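Local coordinates for ALDH21) (Physcomitrella patens subsp. patens, PDB 5MZ5), which oxidises succinic semialdehyde with NADP(+) as coenzyme, as a member of the aldehyde dehydrogenase family built round a Rossmann-type fold, at residues I179-M184 with R257-T262; D80-A85 with P208-P213. All coordinates share one frame; numbering follows the deposited sequence.

Interaction 1. Residues I179-M184 with R257-T262; sequences IGPVSM and RFKLLT
Phe258 lays the face of its ring against Ser183, whose CB sits over the ring centre, 3.5 Å from the centroid and only 8° off the normal, a CH-pi contact. With CG anti to its own carbonyl carbon (chi1 -66°), the ring is swung across to the neighbouring strand, and Pro181 O lies at its edge. An alanine in place of Phe258 would probably leave the CB of Ser183 without its aromatic face and open a gap between Ser183 and Pro181. Ser183 OG, anti to its backbone N, passes Leu261 CD1 and hydrogen-bonds to Phe252 O. The backbones run parallel, joined by three hydrogen bonds: Lys259 N to Pro181 O (2.9 Å), Ser183 N to Leu260 O (2.8 Å) and Thr262 N to Ser183 O (2.8 Å). Ser183 thus uses both its N-H and its carbonyl towards the same neighbour, bonding the residues on either side of its bridge partner Leu261, the pattern of a parallel bridge. On the sheet face carrying Val182, Met184, Leu260 and Thr262, Val182 CG1 meets Thr262 CG2 at 3.7 Å, while Leu260 CD2 lies alongside Val182. Thr262 OG1 turns instead to Lys198. Before the strands begin, the CG of Lys259 rests 3.3 Å from Ile179 O. These are the adjoining strands 182-185 and 260-264 of the Rossmann-type sheet, with 209-212 beyond the first and 281-285 beyond the second. Helix 193-205 packs on Met184, and helix 75-94, on the other face, reaches Phe258 through Ile82.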
ATOM      1  N   ILE A 179       4.817  12.406 -16.406  1.00 20.79           N
ATOM      2  CA  ILE A 179       5.031  13.863 -16.218  1.00 21.12           C
ATOM      3  C   ILE A 179       5.287  14.566 -17.570  1.00 26.23           C
ATOM      4  O   ILE A 179       4.942  15.740 -17.721  1.00 26.13           O
ATOM      5  CB  ILE A 179       6.154  14.163 -15.170  1.00 23.87           C
ATOM      6  CG1 ILE A 179       6.101  15.641 -14.663  1.00 23.83           C
ATOM      7  CG2 ILE A 179       7.583  13.770 -15.681  1.00 23.40           C
ATOM      8  CD1 ILE A 179       7.013  15.915 -13.433  1.00 25.41           C
ATOM      9  N   GLY A 180       5.844  13.822 -18.535  1.00 21.97           N
ATOM     10  CA  GLY A 180       6.170  14.334 -19.863  1.00 21.16           C
ATOM     11  C   GLY A 180       7.647  14.254 -20.166  1.00 23.61           C
ATOM     12  O   GLY A 180       8.350  13.511 -19.485  1.00 23.69           O
ATOM     13  N   PRO A 181       8.161  15.057 -21.142  1.00 20.91           N
ATOM     14  CA  PRO A 181       9.614  15.013 -21.468  1.00 20.45           C
ATOM     15  C   PRO A 181      10.567  15.272 -20.291  1.00 23.42           C
ATOM     16  O   PRO A 181      10.384  16.194 -19.501  1.00 20.86           O
ATOM     17  CB  PRO A 181       9.766  16.058 -22.584  1.00 21.98           C
ATOM     18  CG  PRO A 181       8.395  16.145 -23.210  1.00 24.51           C
ATOM     19  CD  PRO A 181       7.456  16.012 -22.025  1.00 20.21           C
ATOM     20  N   VAL A 182      11.577  14.401 -20.176  1.00 21.49           N
ATOM     21  CA  VAL A 182      12.550  14.431 -19.089  1.00 20.04           C
ATOM     22  C   VAL A 182      13.927  14.829 -19.601  1.00 22.95           C
ATOM     23  O   VAL A 182      14.424  14.251 -20.568  1.00 21.46           O
ATOM     24  CB  VAL A 182      12.593  13.084 -18.306  1.00 22.84           C
ATOM     25  CG1 VAL A 182      13.644  13.109 -17.182  1.00 22.19           C
ATOM     26  CG2 VAL A 182      11.218  12.696 -17.748  1.00 22.17           C
ATOM     27  N   SER A 183      14.550  15.812 -18.919  1.00 20.24           N
ATOM     28  CA  SER A 183      15.925  16.235 -19.174  1.00 19.48           C
ATOM     29  C   SER A 183      16.806  15.427 -18.204  1.00 22.38           C
ATOM     30  O   SER A 183      16.578  15.458 -16.989  1.00 21.83           O
ATOM     31  CB  SER A 183      16.098  17.727 -18.915  1.00 20.13           C
ATOM     32  OG  SER A 183      17.466  18.048 -19.070  1.00 28.79           O
ATOM     33  N   MET A 184      17.782  14.680 -18.747  1.00 18.82           N
ATOM     34  CA  MET A 184      18.680  13.831 -17.943  1.00 17.24           C
ATOM     35  C   MET A 184      20.103  14.255 -18.153  1.00 24.20           C
ATOM     36  O   MET A 184      20.529  14.435 -19.293  1.00 24.88           O
ATOM     37  CB  MET A 184      18.533  12.332 -18.287  1.00 18.55           C
ATOM     38  CG  MET A 184      17.118  11.807 -18.190  1.00 21.74           C
ATOM     39  SD  MET A 184      17.027  10.123 -18.828  1.00 26.05           S
ATOM     40  CE  MET A 184      15.398   9.729 -18.371  1.00 21.57           C
ATOM     41  N   ARG A 257      10.278  23.134 -22.468  1.00 27.75           N
ATOM     42  CA  ARG A 257       9.636  21.942 -23.039  1.00 27.04           C
ATOM     43  C   ARG A 257       9.841  20.705 -22.138  1.00 28.54           C
ATOM     44  O   ARG A 257       9.070  19.760 -22.215  1.00 29.21           O
ATOM     45  CB  ARG A 257      10.093  21.698 -24.483  1.00 27.80           C
ATOM     46  CG  ARG A 257       9.529  22.698 -25.503  1.00 25.85           C
ATOM     47  CD  ARG A 257      10.303  22.676 -26.820  1.00 26.59           C
ATOM     48  NE  ARG A 257      11.688  23.140 -26.650  1.00 23.01           N
ATOM     49  CZ  ARG A 257      12.630  23.136 -27.591  1.00 41.45           C
ATOM     50  NH1 ARG A 257      13.847  23.583 -27.318  1.00 35.39           N
ATOM     51  NH2 ARG A 257      12.366  22.681 -28.807  1.00 34.06           N
ATOM     52  N   PHE A 258      10.867  20.722 -21.278  1.00 23.99           N
ATOM     53  CA  PHE A 258      11.093  19.653 -20.309  1.00 23.22           C
ATOM     54  C   PHE A 258      10.222  19.890 -19.072  1.00 27.34           C
ATOM     55  O   PHE A 258      10.139  21.021 -18.566  1.00 26.47           O
ATOM     56  CB  PHE A 258      12.547  19.592 -19.870  1.00 23.55           C
ATOM     57  CG  PHE A 258      13.561  19.217 -20.912  1.00 22.46           C
ATOM     58  CD1 PHE A 258      13.575  17.940 -21.460  1.00 21.56           C
ATOM     59  CD2 PHE A 258      14.580  20.093 -21.252  1.00 20.83           C
ATOM     60  CE1 PHE A 258      14.561  17.572 -22.365  1.00 21.70           C
ATOM     61  CE2 PHE A 258      15.580  19.716 -22.144  1.00 22.75           C
ATOM     62  CZ  PHE A 258      15.570  18.453 -22.685  1.00 20.68           C
ATOM     63  N   LYS A 259       9.615  18.804 -18.571  1.00 23.21           N
ATOM     64  CA  LYS A 259       8.733  18.822 -17.389  1.00 22.60           C
ATOM     65  C   LYS A 259       9.473  18.442 -16.119  1.00 26.30           C
ATOM     66  O   LYS A 259       9.023  18.732 -15.005  1.00 25.31           O
ATOM     67  CB  LYS A 259       7.516  17.892 -17.608  1.00 23.66           C
ATOM     68  CG  LYS A 259       6.632  18.302 -18.814  1.00 28.65           C
ATOM     69  CD  LYS A 259       6.050  19.732 -18.753  1.00 39.74           C
ATOM     70  CE  LYS A 259       4.858  19.869 -17.817  1.00 50.05           C
ATOM     71  NZ  LYS A 259       4.278  21.245 -17.819  1.00 64.09           N
ATOM     72  N   LEU A 260      10.613  17.788 -16.298  1.00 23.17           N
ATOM     73  CA  LEU A 260      11.467  17.352 -15.211  1.00 22.62           C
ATOM     74  C   LEU A 260      12.930  17.394 -15.637  1.00 27.50           C
ATOM     75  O   LEU A 260      13.261  17.010 -16.760  1.00 26.55           O
ATOM     76  CB  LEU A 260      11.086  15.909 -14.793  1.00 21.26           C
ATOM     77  CG  LEU A 260      12.002  15.181 -13.766  1.00 24.48           C
ATOM     78  CD1 LEU A 260      11.881  15.774 -12.366  1.00 23.15           C
ATOM     79  CD2 LEU A 260      11.652  13.708 -13.700  1.00 24.59           C
ATOM     80  N   LEU A 261      13.789  17.878 -14.727  1.00 23.40           N
ATOM     81  CA  LEU A 261      15.225  17.800 -14.846  1.00 22.66           C
ATOM     82  C   LEU A 261      15.707  16.801 -13.756  1.00 26.17           C
ATOM     83  O   LEU A 261      15.415  16.974 -12.577  1.00 24.85           O
ATOM     84  CB  LEU A 261      15.901  19.178 -14.667  1.00 22.70           C
ATOM     85  CG  LEU A 261      17.412  19.182 -14.366  1.00 27.59           C
ATOM     86  CD1 LEU A 261      18.238  18.503 -15.501  1.00 28.07           C
ATOM     87  CD2 LEU A 261      17.914  20.593 -14.129  1.00 28.00           C
ATOM     88  N   THR A 262      16.448  15.777 -14.165  1.00 24.13           N
ATOM     89  CA  THR A 262      17.054  14.809 -13.242  1.00 23.34           C
ATOM     90  C   THR A 262      18.563  14.839 -13.465  1.00 26.25           C
ATOM     91  O   THR A 262      19.063  14.514 -14.557  1.00 24.24           O
ATOM     92  CB  THR A 262      16.388  13.410 -13.278  1.00 25.45           C
ATOM     93  OG1 THR A 262      17.127  12.548 -12.412  1.00 26.36           O
ATOM     94  CG2 THR A 262      16.320  12.813 -14.666  1.00 20.80           C
TER

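Interaction 2. Residues D80-A85 with P208-P213; sequences DAIDAA and PFVLKP
Pro208 meets Ala85 just before strand 209-212 begins. Its ring carbon CG lies 3.1 Å from the carbonyl oxygen of Ala85, a close approach of a CH2 group to a backbone acceptor, while the neighbouring CB faces the methyl of Ala85 at 4.1 Å. One residue on, Phe209 points away from the helix and packs on the other side of the sheet, against Val199 and Ala202 of helix 193-205. Val210 turns back and carries the centre of the contact with both its methyls. CG1, anti to the backbone N (chi1 -174°), meets Ala81 CB at 4.1 Å. CG2, beside the backbone N, lies 3.8 Å from Ala81 O and also touches Ala85 CB and, at 4.3 Å, Ile82 CG1. The branched side chain therefore rests on one helical turn, touching residues that stand one and four places apart. Beyond it the strand draws off, its direction 150° from that of the helix segment, towards Lys212, a residue that binds NADP(+). Helix and strand segments pass at 8.2 Å between axes, an approach consistent with Ala81 and Ala85, the two helix residues directed at the strand, offering no more than a methyl each. Ala81 O is already bonded to Ala85 N within the helix. Methyls and a proline ring thus pack on the alanine methyls and the helix backbone, with no hydrogen bond across, so the contact is held by shape and burial.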
ATOM      1  N   ASP A  80      15.908  20.006 -32.049  1.00 28.42           N
ATOM      2  CA  ASP A  80      15.219  18.938 -32.774  1.00 29.82           C
ATOM      3  C   ASP A  80      14.913  17.763 -31.852  1.00 32.29           C
ATOM      4  O   ASP A  80      13.823  17.199 -31.946  1.00 30.97           O
ATOM      5  CB  ASP A  80      16.037  18.475 -34.007  1.00 32.57           C
ATOM      6  CG  ASP A  80      16.193  19.504 -35.121  1.00 41.23           C
ATOM      7  OD1 ASP A  80      15.409  20.478 -35.149  1.00 42.20           O
ATOM      8  OD2 ASP A  80      17.094  19.330 -35.965  1.00 51.15           O
ATOM      9  N   ALA A  81      15.860  17.431 -30.936  1.00 27.89           N
ATOM     10  CA  ALA A  81      15.722  16.357 -29.950  1.00 26.11           C
ATOM     11  C   ALA A  81      14.579  16.647 -28.995  1.00 27.97           C
ATOM     12  O   ALA A  81      13.748  15.763 -28.737  1.00 27.31           O
ATOM     13  CB  ALA A  81      17.028  16.171 -29.180  1.00 26.55           C
ATOM     14  N   ILE A  82      14.533  17.889 -28.479  1.00 22.97           N
ATOM     15  CA  ILE A  82      13.489  18.306 -27.544  1.00 22.57           C
ATOM     16  C   ILE A  82      12.106  18.347 -28.252  1.00 27.44           C
ATOM     17  O   ILE A  82      11.126  17.844 -27.691  1.00 26.93           O
ATOM     18  CB  ILE A  82      13.844  19.621 -26.784  1.00 24.17           C
ATOM     19  CG1 ILE A  82      15.226  19.527 -26.095  1.00 24.69           C
ATOM     20  CG2 ILE A  82      12.765  19.923 -25.758  1.00 21.96           C
ATOM     21  CD1 ILE A  82      15.869  20.887 -25.635  1.00 26.81           C
ATOM     22  N   ASP A  83      12.041  18.902 -29.491  1.00 23.73           N
ATOM     23  CA  ASP A  83      10.796  18.923 -30.278  1.00 23.40           C
ATOM     24  C   ASP A  83      10.262  17.502 -30.519  1.00 27.00           C
ATOM     25  O   ASP A  83       9.052  17.288 -30.435  1.00 26.65           O
ATOM     26  CB  ASP A  83      10.988  19.642 -31.622  1.00 24.82           C
ATOM     27  CG  ASP A  83      11.003  21.148 -31.522  1.00 38.86           C
ATOM     28  OD1 ASP A  83      10.419  21.687 -30.558  1.00 42.65           O
ATOM     29  OD2 ASP A  83      11.583  21.794 -32.419  1.00 40.92           O
ATOM     30  N   ALA A  84      11.167  16.556 -30.844  1.00 22.50           N
ATOM     31  CA  ALA A  84      10.825  15.157 -31.095  1.00 23.18           C
ATOM     32  C   ALA A  84      10.305  14.465 -29.834  1.00 27.76           C
ATOM     33  O   ALA A  84       9.380  13.675 -29.943  1.00 28.95           O
ATOM     34  CB  ALA A  84      12.023  14.409 -31.661  1.00 23.88           C
ATOM     35  N   ALA A  85      10.866  14.808 -28.636  1.00 25.29           N
ATOM     36  CA  ALA A  85      10.448  14.272 -27.334  1.00 24.70           C
ATOM     37  C   ALA A  85       9.033  14.762 -26.999  1.00 29.03           C
ATOM     38  O   ALA A  85       8.200  13.964 -26.583  1.00 29.92           O
ATOM     39  CB  ALA A  85      11.438  14.668 -26.240  1.00 24.61           C
ATOM     40  N   PRO A 208       9.136  10.396 -22.623  1.00 22.63           N
ATOM     41  CA  PRO A 208      10.251  10.560 -23.573  1.00 22.74           C
ATOM     42  C   PRO A 208      11.388  11.335 -22.869  1.00 25.71           C
ATOM     43  O   PRO A 208      11.149  12.047 -21.887  1.00 24.48           O
ATOM     44  CB  PRO A 208       9.630  11.382 -24.711  1.00 24.57           C
ATOM     45  CG  PRO A 208       8.566  12.179 -24.045  1.00 28.27           C
ATOM     46  CD  PRO A 208       8.033  11.346 -22.911  1.00 23.65           C
ATOM     47  N   PHE A 209      12.631  11.181 -23.334  1.00 20.75           N
ATOM     48  CA  PHE A 209      13.734  11.844 -22.660  1.00 19.20           C
ATOM     49  C   PHE A 209      14.845  12.278 -23.606  1.00 24.38           C
ATOM     50  O   PHE A 209      15.007  11.707 -24.679  1.00 23.48           O
ATOM     51  CB  PHE A 209      14.311  10.938 -21.536  1.00 20.45           C
ATOM     52  CG  PHE A 209      14.944   9.648 -22.016  1.00 21.06           C
ATOM     53  CD1 PHE A 209      16.286   9.607 -22.386  1.00 23.68           C
ATOM     54  CD2 PHE A 209      14.188   8.485 -22.134  1.00 22.58           C
ATOM     55  CE1 PHE A 209      16.862   8.422 -22.864  1.00 24.74           C
ATOM     56  CE2 PHE A 209      14.769   7.298 -22.598  1.00 25.60           C
ATOM     57  CZ  PHE A 209      16.105   7.274 -22.952  1.00 23.56           C
ATOM     58  N   VAL A 210      15.636  13.265 -23.173  1.00 22.26           N
ATOM     59  CA  VAL A 210      16.840  13.744 -23.857  1.00 21.03           C
ATOM     60  C   VAL A 210      17.941  13.617 -22.821  1.00 24.91           C
ATOM     61  O   VAL A 210      17.889  14.265 -21.775  1.00 25.77           O
ATOM     62  CB  VAL A 210      16.741  15.172 -24.471  1.00 23.89           C
ATOM     63  CG1 VAL A 210      17.992  15.501 -25.280  1.00 23.67           C
ATOM     64  CG2 VAL A 210      15.502  15.312 -25.347  1.00 23.60           C
ATOM     65  N   LEU A 211      18.907  12.751 -23.087  1.00 20.65           N
ATOM     66  CA  LEU A 211      20.008  12.522 -22.175  1.00 21.05           C
ATOM     67  C   LEU A 211      21.301  13.165 -22.630  1.00 26.26           C
ATOM     68  O   LEU A 211      21.716  13.015 -23.788  1.00 23.94           O
ATOM     69  CB  LEU A 211      20.207  10.997 -21.897  1.00 21.39           C
ATOM     70  CG  LEU A 211      21.518  10.530 -21.218  1.00 24.69           C
ATOM     71  CD1 LEU A 211      21.575  10.934 -19.738  1.00 23.21           C
ATOM     72  CD2 LEU A 211      21.655   9.064 -21.350  1.00 26.30           C
ATOM     73  N   LYS A 212      21.929  13.891 -21.684  1.00 24.33           N
ATOM     74  CA  LYS A 212      23.231  14.497 -21.860  1.00 24.63           C
ATOM     75  C   LYS A 212      24.199  13.619 -21.042  1.00 27.89           C
ATOM     76  O   LYS A 212      24.275  13.760 -19.823  1.00 25.74           O
ATOM     77  CB  LYS A 212      23.263  15.965 -21.375  1.00 26.11           C
ATOM     78  CG  LYS A 212      24.607  16.666 -21.660  1.00 25.96           C
ATOM     79  CD  LYS A 212      24.806  17.893 -20.759  1.00 29.25           C
ATOM     80  CE  LYS A 212      26.177  18.509 -20.901  1.00 37.04           C
ATOM     81  NZ  LYS A 212      27.247  17.687 -20.274  1.00 49.21           N
ATOM     82  N   PRO A 213      24.904  12.659 -21.669  1.00 25.58           N
ATOM     83  CA  PRO A 213      25.868  11.869 -20.890  1.00 25.58           C
ATOM     84  C   PRO A 213      27.110  12.723 -20.587  1.00 28.27           C
ATOM     85  O   PRO A 213      27.330  13.735 -21.266  1.00 26.80           O
ATOM     86  CB  PRO A 213      26.202  10.710 -21.832  1.00 27.29           C
ATOM     87  CG  PRO A 213      25.985  11.251 -23.203  1.00 31.10           C
ATOM     88  CD  PRO A 213      24.951  12.326 -23.110  1.00 25.95           C
TER

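Interactions 1 and 2, their centres about 9 Å apart, meet in one Rossmann-type sheet, where strands 182-185 and 209-212 are neighbours. Met184 O probably accepts a hydrogen bond from Lys212 N at 2.8 Å, tying the two contacts through the backbone. A second tie runs over the helix side: Arg257 NH2 forms a salt bridge with Asp83 OD1 at 2.8 Å, and Arg257 CB packs 3.5 Å from Ile82 CG2. Both contacts approach the NADP(+) site, to which no coenzyme is bound in this apo form. Lys212 belongs to it, and the side chains of Met184 and Thr262 lie about 6 Å from those of the coenzyme-binding residues Ser186 and Glu285, respectively.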